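Local coordinates for protein D-mannose isomerase (Marinomonas mediterranea, PDB 5X32) that catalyses the reversible isomerisation of D-mannose to D-fructose and, less efficiently, acts on D-lyxose to give D-xylulose, at residues L196-K200 with L262-E268; V118-S123 with W136-Y141; N124-I128 with F187-Q191. All coordinates share one frame; numbering follows the deposited sequence.

Contact 1. Residues L196-K200 with L262-E268; sequences LDRAK and LDKRSPE
Residues 196-200, within helix 193-212, pair in opposite order with the last turn of helix 249-265 and the loop that follows it, with Leu196 CA 8.1 Å from Ser266 CA and Lys200 CA 7.1 Å from Leu262 CA. The helical part of this interface is apolar. The two leucines lie alongside one another, pointing opposite ways, and Leu196 CD1 meets Leu262 CD2 at 3.6 Å. The other methyl of Leu196, CD2, rests 3.8 Å from Ser266 CB. Ala199 is small enough to let Leu262 settle against its backbone carbonyl and CB. Lys200 serves both halves of the contact. Its aliphatic stem crosses over the leucine, CG lying 3.9 Å from Leu262 CD2, and a bend at the third torsion (chi3 39°) turns the chain toward the loop. There the ammonium group finds three acceptors: Ser266 OG, modelled 2.5 Å from Lys200 NZ; Ser266 O, 2.8 Å from Lys200 NZ; and Glu268 OE1, 2.5 Å from Lys200 NZ and completing a salt bridge. The carboxylate oxygen is approached nearly end-on, whereas the carbonyl is met from above, with the donor 48° out of its plane. A long, flexible cation suits this place, since it can gather oxygens from a chain that has just left helical geometry at Ser266, and the C-terminal end of the helix would probably favour its positive charge. Tyr271 of helix 271-286 touches both Lys200 and Leu262. Helix 249-265 carries His251, probably a catalytic proton donor/acceptor, near its other end, well away from this contact. The arrangement joins helix 193-212 to the end of helix 249-265, two neighbouring helices in the (alpha/alpha)6 barrel of the N-acylglucosamine 2-epimerase family.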
ATOM      1  N   LEU A 196      16.818   0.728  -6.587  1.00 70.26           N
ATOM      2  CA  LEU A 196      16.251  -0.285  -7.466  1.00 64.18           C
ATOM      3  C   LEU A 196      16.895  -1.627  -7.170  1.00 66.00           C
ATOM      4  O   LEU A 196      16.213  -2.659  -7.188  1.00 68.54           O
ATOM      5  CB  LEU A 196      16.416   0.102  -8.936  1.00 62.01           C
ATOM      6  CG  LEU A 196      15.887  -0.905  -9.959  1.00 71.68           C
ATOM      7  CD1 LEU A 196      14.445  -1.269  -9.669  1.00 73.21           C
ATOM      8  CD2 LEU A 196      15.995  -0.329 -11.363  1.00 74.49           C
ATOM      9  N   ASP A 197      18.194  -1.628  -6.867  1.00 61.63           N
ATOM     10  CA  ASP A 197      18.861  -2.898  -6.587  1.00 65.68           C
ATOM     11  C   ASP A 197      18.338  -3.517  -5.286  1.00 66.47           C
ATOM     12  O   ASP A 197      18.119  -4.744  -5.191  1.00 64.63           O
ATOM     13  CB  ASP A 197      20.372  -2.705  -6.522  1.00 69.08           C
ATOM     14  CG  ASP A 197      20.984  -2.435  -7.892  1.00 82.74           C
ATOM     15  OD1 ASP A 197      20.316  -2.719  -8.913  1.00 81.16           O
ATOM     16  OD2 ASP A 197      22.118  -1.899  -7.948  1.00 87.24           O
ATOM     17  N   ARG A 198      18.064  -2.672  -4.301  1.00 65.66           N
ATOM     18  CA  ARG A 198      17.519  -3.193  -3.050  1.00 68.97           C
ATOM     19  C   ARG A 198      16.071  -3.706  -3.274  1.00 68.41           C
ATOM     20  O   ARG A 198      15.679  -4.763  -2.755  1.00 60.65           O
ATOM     21  CB  ARG A 198      17.585  -2.122  -1.956  1.00 60.60           C
ATOM     22  CG  ARG A 198      17.061  -2.564  -0.614  1.00 64.19           C
ATOM     23  CD  ARG A 198      17.701  -3.845  -0.131  1.00 68.01           C
ATOM     24  NE  ARG A 198      19.157  -3.763  -0.036  1.00 71.33           N
ATOM     25  CZ  ARG A 198      19.809  -3.369   1.056  1.00 75.56           C
ATOM     26  NH1 ARG A 198      19.142  -3.000   2.141  1.00 73.26           N
ATOM     27  NH2 ARG A 198      21.128  -3.321   1.065  1.00 74.99           N
ATOM     28  N   ALA A 199      15.289  -2.971  -4.063  1.00 65.34           N
ATOM     29  CA  ALA A 199      13.929  -3.392  -4.354  1.00 60.72           C
ATOM     30  C   ALA A 199      13.953  -4.757  -5.001  1.00 62.21           C
ATOM     31  O   ALA A 199      13.207  -5.650  -4.594  1.00 60.26           O
ATOM     32  CB  ALA A 199      13.222  -2.395  -5.258  1.00 60.22           C
ATOM     33  N   LYS A 200      14.843  -4.953  -5.969  1.00 62.90           N
ATOM     34  CA  LYS A 200      14.872  -6.250  -6.643  1.00 60.62           C
ATOM     35  C   LYS A 200      15.347  -7.385  -5.741  1.00 57.46           C
ATOM     36  O   LYS A 200      14.878  -8.531  -5.872  1.00 57.33           O
ATOM     37  CB  LYS A 200      15.719  -6.167  -7.904  1.00 54.99           C
ATOM     38  CG  LYS A 200      15.306  -5.022  -8.805  1.00 63.63           C
ATOM     39  CD  LYS A 200      16.106  -5.012 -10.085  1.00 70.41           C
ATOM     40  CE  LYS A 200      16.330  -6.429 -10.562  1.00 61.15           C
ATOM     41  NZ  LYS A 200      16.606  -6.496 -12.013  1.00 67.48           N
ATOM     42  N   LEU A 262       8.643  -4.047 -11.452  1.00 53.25           N
ATOM     43  CA  LEU A 262      10.079  -4.256 -11.485  1.00 57.02           C
ATOM     44  C   LEU A 262      10.505  -4.785 -12.852  1.00 61.84           C
ATOM     45  O   LEU A 262      11.563  -4.447 -13.362  1.00 65.09           O
ATOM     46  CB  LEU A 262      10.482  -5.245 -10.404  1.00 54.09           C
ATOM     47  CG  LEU A 262      10.622  -4.636  -9.020  1.00 58.26           C
ATOM     48  CD1 LEU A 262      10.975  -5.729  -8.043  1.00 61.28           C
ATOM     49  CD2 LEU A 262      11.662  -3.525  -9.012  1.00 58.16           C
ATOM     50  N   ASP A 263       9.655  -5.600 -13.458  1.00 63.03           N
ATOM     51  CA  ASP A 263       9.960  -6.196 -14.744  1.00 63.19           C
ATOM     52  C   ASP A 263       9.991  -5.133 -15.832  1.00 66.45           C
ATOM     53  O   ASP A 263      10.568  -5.364 -16.900  1.00 66.06           O
ATOM     54  CB  ASP A 263       8.961  -7.299 -15.097  1.00 64.48           C
ATOM     55  CG  ASP A 263       9.475  -8.210 -16.189  1.00 67.69           C
ATOM     56  OD1 ASP A 263      10.680  -8.121 -16.510  1.00 70.28           O
ATOM     57  OD2 ASP A 263       8.694  -9.045 -16.688  1.00 76.36           O
ATOM     58  N   LYS A 264       9.359  -3.980 -15.605  1.00 63.78           N
ATOM     59  CA  LYS A 264       9.487  -2.961 -16.640  1.00 65.97           C
ATOM     60  C   LYS A 264      10.691  -2.078 -16.360  1.00 71.90           C
ATOM     61  O   LYS A 264      11.285  -1.530 -17.283  1.00 75.65           O
ATOM     62  CB  LYS A 264       8.219  -2.098 -16.719  1.00 65.28           C
ATOM     63  CG  LYS A 264       8.395  -0.571 -17.032  1.00 87.53           C
ATOM     64  CD  LYS A 264       9.101  -0.140 -18.333  1.00 82.70           C
ATOM     65  CE  LYS A 264       8.817   1.333 -18.642  1.00 90.84           C
ATOM     66  NZ  LYS A 264       9.262   2.261 -17.506  1.00 88.05           N
ATOM     67  N   ARG A 265      11.137  -2.019 -15.116  1.00 70.35           N
ATOM     68  CA  ARG A 265      12.287  -1.179 -14.813  1.00 66.60           C
ATOM     69  C   ARG A 265      13.598  -1.907 -15.042  1.00 69.97           C
ATOM     70  O   ARG A 265      14.491  -1.404 -15.721  1.00 74.36           O
ATOM     71  CB  ARG A 265      12.202  -0.667 -13.377  1.00 66.07           C
ATOM     72  CG  ARG A 265      10.856  -0.085 -13.079  1.00 68.42           C
ATOM     73  CD  ARG A 265      10.782   0.650 -11.756  1.00 70.37           C
ATOM     74  NE  ARG A 265       9.399   0.992 -11.452  1.00 67.64           N
ATOM     75  CZ  ARG A 265       8.667   1.871 -12.126  1.00 70.68           C
ATOM     76  NH1 ARG A 265       9.180   2.523 -13.160  1.00 81.42           N
ATOM     77  NH2 ARG A 265       7.413   2.105 -11.764  1.00 68.89           N
ATOM     78  N   SER A 266      13.704  -3.107 -14.499  1.00 69.69           N
ATOM     79  CA  SER A 266      14.928  -3.874 -14.598  1.00 63.15           C
ATOM     80  C   SER A 266      14.545  -5.343 -14.737  1.00 65.03           C
ATOM     81  O   SER A 266      14.442  -6.060 -13.737  1.00 65.47           O
ATOM     82  CB  SER A 266      15.798  -3.605 -13.363  1.00 65.18           C
ATOM     83  OG  SER A 266      16.978  -4.382 -13.330  1.00 67.34           O
ATOM     84  N   PRO A 267      14.295  -5.783 -15.986  1.00 70.10           N
ATOM     85  CA  PRO A 267      13.695  -7.090 -16.320  1.00 60.61           C
ATOM     86  C   PRO A 267      14.412  -8.319 -15.761  1.00 60.91           C
ATOM     87  O   PRO A 267      15.607  -8.291 -15.511  1.00 68.55           O
ATOM     88  CB  PRO A 267      13.727  -7.122 -17.848  1.00 57.38           C
ATOM     89  CG  PRO A 267      13.962  -5.731 -18.300  1.00 57.77           C
ATOM     90  CD  PRO A 267      14.572  -4.957 -17.177  1.00 67.41           C
ATOM     91  N   GLU A 268      13.650  -9.390 -15.580  1.00 60.96           N
ATOM     92  CA  GLU A 268      14.119 -10.635 -14.986  1.00 60.43           C
ATOM     93  C   GLU A 268      13.160 -11.740 -15.419  1.00 63.99           C
ATOM     94  O   GLU A 268      11.942 -11.584 -15.280  1.00 64.64           O
ATOM     95  CB  GLU A 268      14.164 -10.538 -13.464  1.00 62.62           C
ATOM     96  CG  GLU A 268      15.423 -11.101 -12.837  1.00 71.59           C
ATOM     97  CD  GLU A 268      16.562 -10.094 -12.827  1.00 78.99           C
ATOM     98  OE1 GLU A 268      16.398  -9.001 -12.245  1.00 81.10           O
ATOM     99  OE2 GLU A 268      17.623 -10.385 -13.404  1.00 89.90           O
TER

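Contact 2. Residues V118-S123 with W136-Y141; sequences VILAYS and WIEVTY
The side chains of Tyr122 and Trp136 meet nearly perpendicular where helices 112-127 and 133-147 pack antiparallel, their local axes 9.2 Å apart and their directions 167° from each other. The indole turns an edge toward the phenol face, its CE3 coming nearest Tyr122 CD1 and CE1; the Tyr122 ring and the five-membered ring of Trp136 have centroids 5.2 Å apart and planes at 51°. Trp136 CB adds a CH-pi contact, 3.8 Å from the centroid of the Tyr122 ring. At the edge of the phenol, in its plane, lies Thr140 OG1, 3.6 Å from Tyr122 CE2. This hydroxyl donates back to Trp136 O at 2.9 Å, from above the carbonyl plane. With Thr140 OG1 thus placed anti to its own carbonyl carbon (chi1 -53°), CG2 is left to pack against Ile119 CG1 at 3.7 Å; a beta-branched threonine can do both jobs in a buried seam. Ile137 wedges in beside them, its CG1 3.6 Å from Tyr122 CB and its CD1 over the backbone of Ser123. Replacing Tyr122 with alanine would probably open a gap beside Trp136 CB and CE3 and leave the hydroxyl of Tyr96, hydrogen-bonded to Tyr122 OH, without this mate. Around the helical hairpin, helix 72-89 covers the aromatic end, where Arg86 makes a cation-pi contact with Trp136, while helix 52-69 backs Val118 and Ala121, helix 173-190 meets Ile119 and Ser123, and helix 193-212 lies against Ile137 and Tyr141.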
ATOM      1  N   VAL A 118       7.590   6.325   5.119  1.00 56.57           N
ATOM      2  CA  VAL A 118       8.301   7.588   5.255  1.00 50.91           C
ATOM      3  C   VAL A 118       9.124   7.843   3.980  1.00 53.59           C
ATOM      4  O   VAL A 118       9.077   8.946   3.405  1.00 53.09           O
ATOM      5  CB  VAL A 118       9.216   7.600   6.502  1.00 57.66           C
ATOM      6  CG1 VAL A 118      10.185   8.790   6.458  1.00 51.77           C
ATOM      7  CG2 VAL A 118       8.379   7.693   7.763  1.00 56.72           C
ATOM      8  N   ILE A 119       9.829   6.811   3.513  1.00 50.81           N
ATOM      9  CA  ILE A 119      10.558   6.887   2.247  1.00 51.77           C
ATOM     10  C   ILE A 119       9.625   7.159   1.063  1.00 54.76           C
ATOM     11  O   ILE A 119       9.923   7.997   0.210  1.00 56.29           O
ATOM     12  CB  ILE A 119      11.356   5.590   1.986  1.00 57.10           C
ATOM     13  CG1 ILE A 119      12.600   5.561   2.871  1.00 62.03           C
ATOM     14  CG2 ILE A 119      11.778   5.483   0.525  1.00 59.62           C
ATOM     15  CD1 ILE A 119      13.378   4.289   2.789  1.00 56.45           C
ATOM     16  N   LEU A 120       8.478   6.487   1.033  1.00 51.71           N
ATOM     17  CA  LEU A 120       7.501   6.712  -0.029  1.00 55.23           C
ATOM     18  C   LEU A 120       7.062   8.173  -0.078  1.00 53.55           C
ATOM     19  O   LEU A 120       7.061   8.817  -1.152  1.00 57.07           O
ATOM     20  CB  LEU A 120       6.285   5.805   0.167  1.00 51.64           C
ATOM     21  CG  LEU A 120       5.237   5.907  -0.939  1.00 53.81           C
ATOM     22  CD1 LEU A 120       5.729   5.259  -2.225  1.00 53.80           C
ATOM     23  CD2 LEU A 120       3.895   5.343  -0.483  1.00 58.78           C
ATOM     24  N   ALA A 121       6.721   8.699   1.097  1.00 50.60           N
ATOM     25  CA  ALA A 121       6.308  10.095   1.215  1.00 56.61           C
ATOM     26  C   ALA A 121       7.430  11.043   0.769  1.00 59.41           C
ATOM     27  O   ALA A 121       7.172  12.000   0.037  1.00 65.10           O
ATOM     28  CB  ALA A 121       5.879  10.416   2.644  1.00 53.38           C
ATOM     29  N   TYR A 122       8.674  10.772   1.170  1.00 54.86           N
ATOM     30  CA  TYR A 122       9.776  11.645   0.732  1.00 64.65           C
ATOM     31  C   TYR A 122       9.982  11.585  -0.778  1.00 68.05           C
ATOM     32  O   TYR A 122      10.238  12.632  -1.380  1.00 63.30           O
ATOM     33  CB  TYR A 122      11.096  11.318   1.462  1.00 61.47           C
ATOM     34  CG  TYR A 122      11.078  11.769   2.909  1.00 58.15           C
ATOM     35  CD1 TYR A 122      10.219  12.777   3.314  1.00 51.45           C
ATOM     36  CD2 TYR A 122      11.873  11.155   3.872  1.00 54.77           C
ATOM     37  CE1 TYR A 122      10.171  13.188   4.626  1.00 58.86           C
ATOM     38  CE2 TYR A 122      11.832  11.562   5.193  1.00 52.72           C
ATOM     39  CZ  TYR A 122      10.977  12.585   5.565  1.00 55.60           C
ATOM     40  OH  TYR A 122      10.901  13.010   6.872  1.00 55.30           O
ATOM     41  N   SER A 123       9.838  10.397  -1.389  1.00 60.30           N
ATOM     42  CA  SER A 123       9.899  10.300  -2.848  1.00 58.91           C
ATOM     43  C   SER A 123       8.903  11.270  -3.445  1.00 63.38           C
ATOM     44  O   SER A 123       9.256  12.117  -4.262  1.00 65.56           O
ATOM     45  CB  SER A 123       9.575   8.892  -3.354  1.00 63.85           C
ATOM     46  OG  SER A 123      10.482   7.927  -2.866  1.00 74.13           O
ATOM     47  N   TRP A 136      16.651  13.495   2.304  1.00 67.55           N
ATOM     48  CA  TRP A 136      15.806  12.846   3.307  1.00 63.04           C
ATOM     49  C   TRP A 136      15.676  11.350   3.022  1.00 67.11           C
ATOM     50  O   TRP A 136      15.835  10.512   3.919  1.00 65.73           O
ATOM     51  CB  TRP A 136      14.428  13.481   3.323  1.00 63.27           C
ATOM     52  CG  TRP A 136      14.439  14.904   3.700  1.00 71.56           C
ATOM     53  CD1 TRP A 136      15.417  15.558   4.382  1.00 66.71           C
ATOM     54  CD2 TRP A 136      13.420  15.878   3.420  1.00 72.05           C
ATOM     55  NE1 TRP A 136      15.070  16.872   4.555  1.00 71.78           N
ATOM     56  CE2 TRP A 136      13.853  17.099   3.973  1.00 69.35           C
ATOM     57  CE3 TRP A 136      12.186  15.831   2.762  1.00 65.59           C
ATOM     58  CZ2 TRP A 136      13.100  18.267   3.887  1.00 61.41           C
ATOM     59  CZ3 TRP A 136      11.438  16.997   2.673  1.00 66.62           C
ATOM     60  CH2 TRP A 136      11.899  18.198   3.233  1.00 64.24           C
ATOM     61  N   ILE A 137      15.441  11.022   1.755  1.00 65.44           N
ATOM     62  CA  ILE A 137      15.317   9.634   1.345  1.00 66.72           C
ATOM     63  C   ILE A 137      16.595   8.938   1.755  1.00 70.84           C
ATOM     64  O   ILE A 137      16.602   7.899   2.465  1.00 66.69           O
ATOM     65  CB  ILE A 137      15.127   9.503  -0.182  1.00 63.07           C
ATOM     66  CG1 ILE A 137      13.795  10.103  -0.626  1.00 60.67           C
ATOM     67  CG2 ILE A 137      15.257   8.053  -0.608  1.00 60.00           C
ATOM     68  CD1 ILE A 137      13.659  10.202  -2.113  1.00 60.36           C
ATOM     69  N   GLU A 138      17.680   9.614   1.391  1.00 70.35           N
ATOM     70  CA  GLU A 138      19.020   9.088   1.588  1.00 73.88           C
ATOM     71  C   GLU A 138      19.260   8.901   3.083  1.00 70.16           C
ATOM     72  O   GLU A 138      19.849   7.893   3.489  1.00 67.03           O
ATOM     73  CB  GLU A 138      20.043  10.019   0.929  1.00 73.10           C
ATOM     74  CG  GLU A 138      21.476   9.891   1.375  1.00 76.10           C
ATOM     75  CD  GLU A 138      22.358  10.969   0.737  1.00 87.40           C
ATOM     76  OE1 GLU A 138      22.082  11.403  -0.411  1.00 79.80           O
ATOM     77  OE2 GLU A 138      23.307  11.421   1.413  1.00 95.17           O
ATOM     78  N   VAL A 139      18.761   9.835   3.899  1.00 62.01           N
ATOM     79  CA  VAL A 139      18.958   9.715   5.339  1.00 62.49           C
ATOM     80  C   VAL A 139      18.202   8.499   5.848  1.00 67.95           C
ATOM     81  O   VAL A 139      18.756   7.655   6.561  1.00 67.74           O
ATOM     82  CB  VAL A 139      18.455  10.938   6.137  1.00 66.26           C
ATOM     83  CG1 VAL A 139      18.572  10.658   7.650  1.00 53.04           C
ATOM     84  CG2 VAL A 139      19.194  12.209   5.742  1.00 60.47           C
ATOM     85  N   THR A 140      16.940   8.393   5.434  1.00 67.30           N
ATOM     86  CA  THR A 140      16.054   7.384   5.994  1.00 64.41           C
ATOM     87  C   THR A 140      16.522   5.996   5.603  1.00 62.53           C
ATOM     88  O   THR A 140      16.540   5.066   6.432  1.00 61.37           O
ATOM     89  CB  THR A 140      14.614   7.619   5.543  1.00 65.89           C
ATOM     90  OG1 THR A 140      14.259   8.977   5.840  1.00 67.44           O
ATOM     91  CG2 THR A 140      13.667   6.679   6.278  1.00 61.20           C
ATOM     92  N   TYR A 141      16.985   5.881   4.368  1.00 60.63           N
ATOM     93  CA  TYR A 141      17.534   4.617   3.916  1.00 66.46           C
ATOM     94  C   TYR A 141      18.660   4.177   4.862  1.00 70.01           C
ATOM     95  O   TYR A 141      18.706   3.011   5.271  1.00 70.30           O
ATOM     96  CB  TYR A 141      18.035   4.727   2.463  1.00 64.35           C
ATOM     97  CG  TYR A 141      18.526   3.414   1.909  1.00 69.34           C
ATOM     98  CD1 TYR A 141      19.847   3.025   2.066  1.00 71.05           C
ATOM     99  CD2 TYR A 141      17.664   2.550   1.249  1.00 68.66           C
ATOM    100  CE1 TYR A 141      20.297   1.821   1.564  1.00 73.97           C
ATOM    101  CE2 TYR A 141      18.102   1.349   0.743  1.00 64.31           C
ATOM    102  CZ  TYR A 141      19.418   0.982   0.903  1.00 72.52           C
ATOM    103  OH  TYR A 141      19.864  -0.230   0.406  1.00 71.75           O
TER

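Contact 3. Residues N124-I128 with F187-Q191; sequences NALQI and FDATQ
Thr190 OG1 is gripped by two backbone groups, Ala186 O and Asn192 N, while the methyl of the same side chain reaches across to Leu126. With the hydroxyl between the backbone N and the carbonyl carbon (chi1 65°), it can serve the end of helix 173-190, and CG2 is turned to meet Leu126 CD2 at 3.5 Å, the methyl coming across the leucine branch. Leu126 CD2 fills the junction, since it also packs on Ala189 CB at 3.7 Å and lies beside the Ala189 carbonyl. Alanine suits the point of nearest backbone approach, where Gln127 CA and Ala189 CA are 5.7 Å apart. The amide of Gln127 lies alongside, its OE1 3.8 Å from Ala189 CB, a van der Waals contact. No hydrogen bond spans the two segments, and the seam is modest and close to the surface, the second helix ending just after Thr190. It is a side-by-side meeting of the C-terminal ends of helices 112-127 and 173-190, which run roughly the same way, an arrangement found where like-directed helices of an (alpha/alpha)6 barrel lie next to each other.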
ATOM      1  N   ASN A 124       7.666  11.203  -2.974  1.00 58.09           N
ATOM      2  CA  ASN A 124       6.652  12.066  -3.558  1.00 65.88           C
ATOM      3  C   ASN A 124       6.956  13.558  -3.350  1.00 67.92           C
ATOM      4  O   ASN A 124       6.744  14.394  -4.261  1.00 67.48           O
ATOM      5  CB  ASN A 124       5.285  11.686  -3.007  1.00 59.95           C
ATOM      6  CG  ASN A 124       4.704  10.495  -3.738  1.00 65.36           C
ATOM      7  OD1 ASN A 124       4.028  10.653  -4.755  1.00 66.21           O
ATOM      8  ND2 ASN A 124       5.012   9.285  -3.255  1.00 62.58           N
ATOM      9  N   ALA A 125       7.477  13.883  -2.167  1.00 65.88           N
ATOM     10  CA  ALA A 125       7.939  15.242  -1.896  1.00 69.51           C
ATOM     11  C   ALA A 125       8.937  15.669  -2.965  1.00 67.32           C
ATOM     12  O   ALA A 125       8.814  16.743  -3.553  1.00 68.48           O
ATOM     13  CB  ALA A 125       8.568  15.341  -0.513  1.00 68.55           C
ATOM     14  N   LEU A 126       9.931  14.823  -3.203  1.00 62.85           N
ATOM     15  CA  LEU A 126      10.939  15.111  -4.206  1.00 66.81           C
ATOM     16  C   LEU A 126      10.328  15.358  -5.577  1.00 68.23           C
ATOM     17  O   LEU A 126      10.655  16.363  -6.215  1.00 73.92           O
ATOM     18  CB  LEU A 126      11.956  13.976  -4.301  1.00 63.88           C
ATOM     19  CG  LEU A 126      13.076  14.245  -5.305  1.00 67.21           C
ATOM     20  CD1 LEU A 126      13.929  15.364  -4.806  1.00 69.01           C
ATOM     21  CD2 LEU A 126      13.909  13.013  -5.565  1.00 67.63           C
ATOM     22  N   GLN A 127       9.431  14.471  -6.016  1.00 63.15           N
ATOM     23  CA  GLN A 127       8.926  14.587  -7.377  1.00 68.35           C
ATOM     24  C   GLN A 127       8.071  15.825  -7.514  1.00 65.99           C
ATOM     25  O   GLN A 127       7.863  16.261  -8.636  1.00 65.56           O
ATOM     26  CB  GLN A 127       8.083  13.399  -7.833  1.00 70.07           C
ATOM     27  CG  GLN A 127       8.275  12.150  -7.049  1.00 72.03           C
ATOM     28  CD  GLN A 127       7.870  10.904  -7.825  1.00 77.26           C
ATOM     29  OE1 GLN A 127       8.547  10.469  -8.769  1.00 84.05           O
ATOM     30  NE2 GLN A 127       6.642  10.469  -7.580  1.00 79.76           N
ATOM     31  N   ILE A 128       7.503  16.349  -6.420  1.00 62.93           N
ATOM     32  CA  ILE A 128       6.795  17.638  -6.550  1.00 61.56           C
ATOM     33  C   ILE A 128       7.714  18.868  -6.285  1.00 72.41           C
ATOM     34  O   ILE A 128       7.251  20.018  -6.194  1.00 68.76           O
ATOM     35  CB  ILE A 128       5.546  17.751  -5.620  1.00 60.11           C
ATOM     36  CG1 ILE A 128       5.885  17.565  -4.138  1.00 61.72           C
ATOM     37  CG2 ILE A 128       4.485  16.760  -6.017  1.00 67.23           C
ATOM     38  CD1 ILE A 128       4.700  17.860  -3.201  1.00 55.85           C
ATOM     39  N   PHE A 187      13.667   5.075  -6.540  1.00 66.41           N
ATOM     40  CA  PHE A 187      14.410   4.976  -7.788  1.00 70.06           C
ATOM     41  C   PHE A 187      13.807   5.843  -8.893  1.00 67.81           C
ATOM     42  O   PHE A 187      14.531   6.439  -9.669  1.00 72.14           O
ATOM     43  CB  PHE A 187      14.517   3.532  -8.262  1.00 67.93           C
ATOM     44  CG  PHE A 187      15.115   3.404  -9.630  1.00 73.61           C
ATOM     45  CD1 PHE A 187      16.459   3.671  -9.831  1.00 74.15           C
ATOM     46  CD2 PHE A 187      14.346   3.025 -10.714  1.00 75.99           C
ATOM     47  CE1 PHE A 187      17.024   3.560 -11.091  1.00 73.29           C
ATOM     48  CE2 PHE A 187      14.912   2.908 -11.975  1.00 76.74           C
ATOM     49  CZ  PHE A 187      16.249   3.177 -12.162  1.00 68.21           C
ATOM     50  N   ASP A 188      12.487   5.877  -9.009  1.00 67.75           N
ATOM     51  CA  ASP A 188      11.886   6.733 -10.028  1.00 68.91           C
ATOM     52  C   ASP A 188      12.174   8.209  -9.746  1.00 77.45           C
ATOM     53  O   ASP A 188      12.468   8.990 -10.658  1.00 76.36           O
ATOM     54  CB  ASP A 188      10.372   6.523 -10.105  1.00 72.70           C
ATOM     55  CG  ASP A 188       9.975   5.208 -10.758  1.00 76.49           C
ATOM     56  OD1 ASP A 188      10.838   4.476 -11.307  1.00 78.70           O
ATOM     57  OD2 ASP A 188       8.760   4.923 -10.738  1.00 79.31           O
ATOM     58  N   ALA A 189      12.102   8.582  -8.473  1.00 70.87           N
ATOM     59  CA  ALA A 189      12.257   9.970  -8.092  1.00 68.92           C
ATOM     60  C   ALA A 189      13.700  10.456  -8.181  1.00 75.40           C
ATOM     61  O   ALA A 189      13.943  11.646  -8.438  1.00 75.39           O
ATOM     62  CB  ALA A 189      11.723  10.185  -6.679  1.00 76.67           C
ATOM     63  N   THR A 190      14.652   9.549  -7.958  1.00 72.88           N
ATOM     64  CA  THR A 190      16.054   9.935  -7.807  1.00 72.65           C
ATOM     65  C   THR A 190      16.957   9.317  -8.851  1.00 71.49           C
ATOM     66  O   THR A 190      18.058   9.804  -9.090  1.00 77.52           O
ATOM     67  CB  THR A 190      16.628   9.516  -6.429  1.00 73.65           C
ATOM     68  OG1 THR A 190      16.658   8.082  -6.323  1.00 70.14           O
ATOM     69  CG2 THR A 190      15.826  10.119  -5.290  1.00 69.83           C
ATOM     70  N   GLN A 191      16.498   8.223  -9.443  1.00 75.30           N
ATOM     71  CA  GLN A 191      17.293   7.447 -10.398  1.00 74.85           C
ATOM     72  C   GLN A 191      18.530   6.797  -9.766  1.00 73.43           C
ATOM     73  O   GLN A 191      19.308   6.155 -10.462  1.00 73.02           O
ATOM     74  CB  GLN A 191      17.690   8.316 -11.598  1.00 72.98           C
ATOM     75  CG  GLN A 191      16.511   8.633 -12.503  1.00 73.55           C
ATOM     76  CD  GLN A 191      15.912   7.368 -13.099  1.00 80.64           C
ATOM     77  OE1 GLN A 191      16.636   6.497 -13.588  1.00 86.08           O
ATOM     78  NE2 GLN A 191      14.588   7.247 -13.035  1.00 80.78           N
TER

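How the contacts relate
From the N terminus, contact 2 comes first and closes the short turn between helices 112-127 and 133-147. Contact 3 starts on the next residues of helix 112-127 and reaches over helix 133-147 and the strands after it to the end of helix 173-190, so these two contacts cross along the chain; in space they adjoin, with Ile137 against Thr190. Contact 1 follows in series, bridging from helix 193-212 to the end of helix 249-265. It meets contact 3 through an Arg265-Asp188 salt bridge and Leu196 on Phe187, and contact 2 through Arg198 packing on Tyr141. Together they tie helices 112-127, 133-147, 173-190, 193-212 and 249-265 into one part of the barrel.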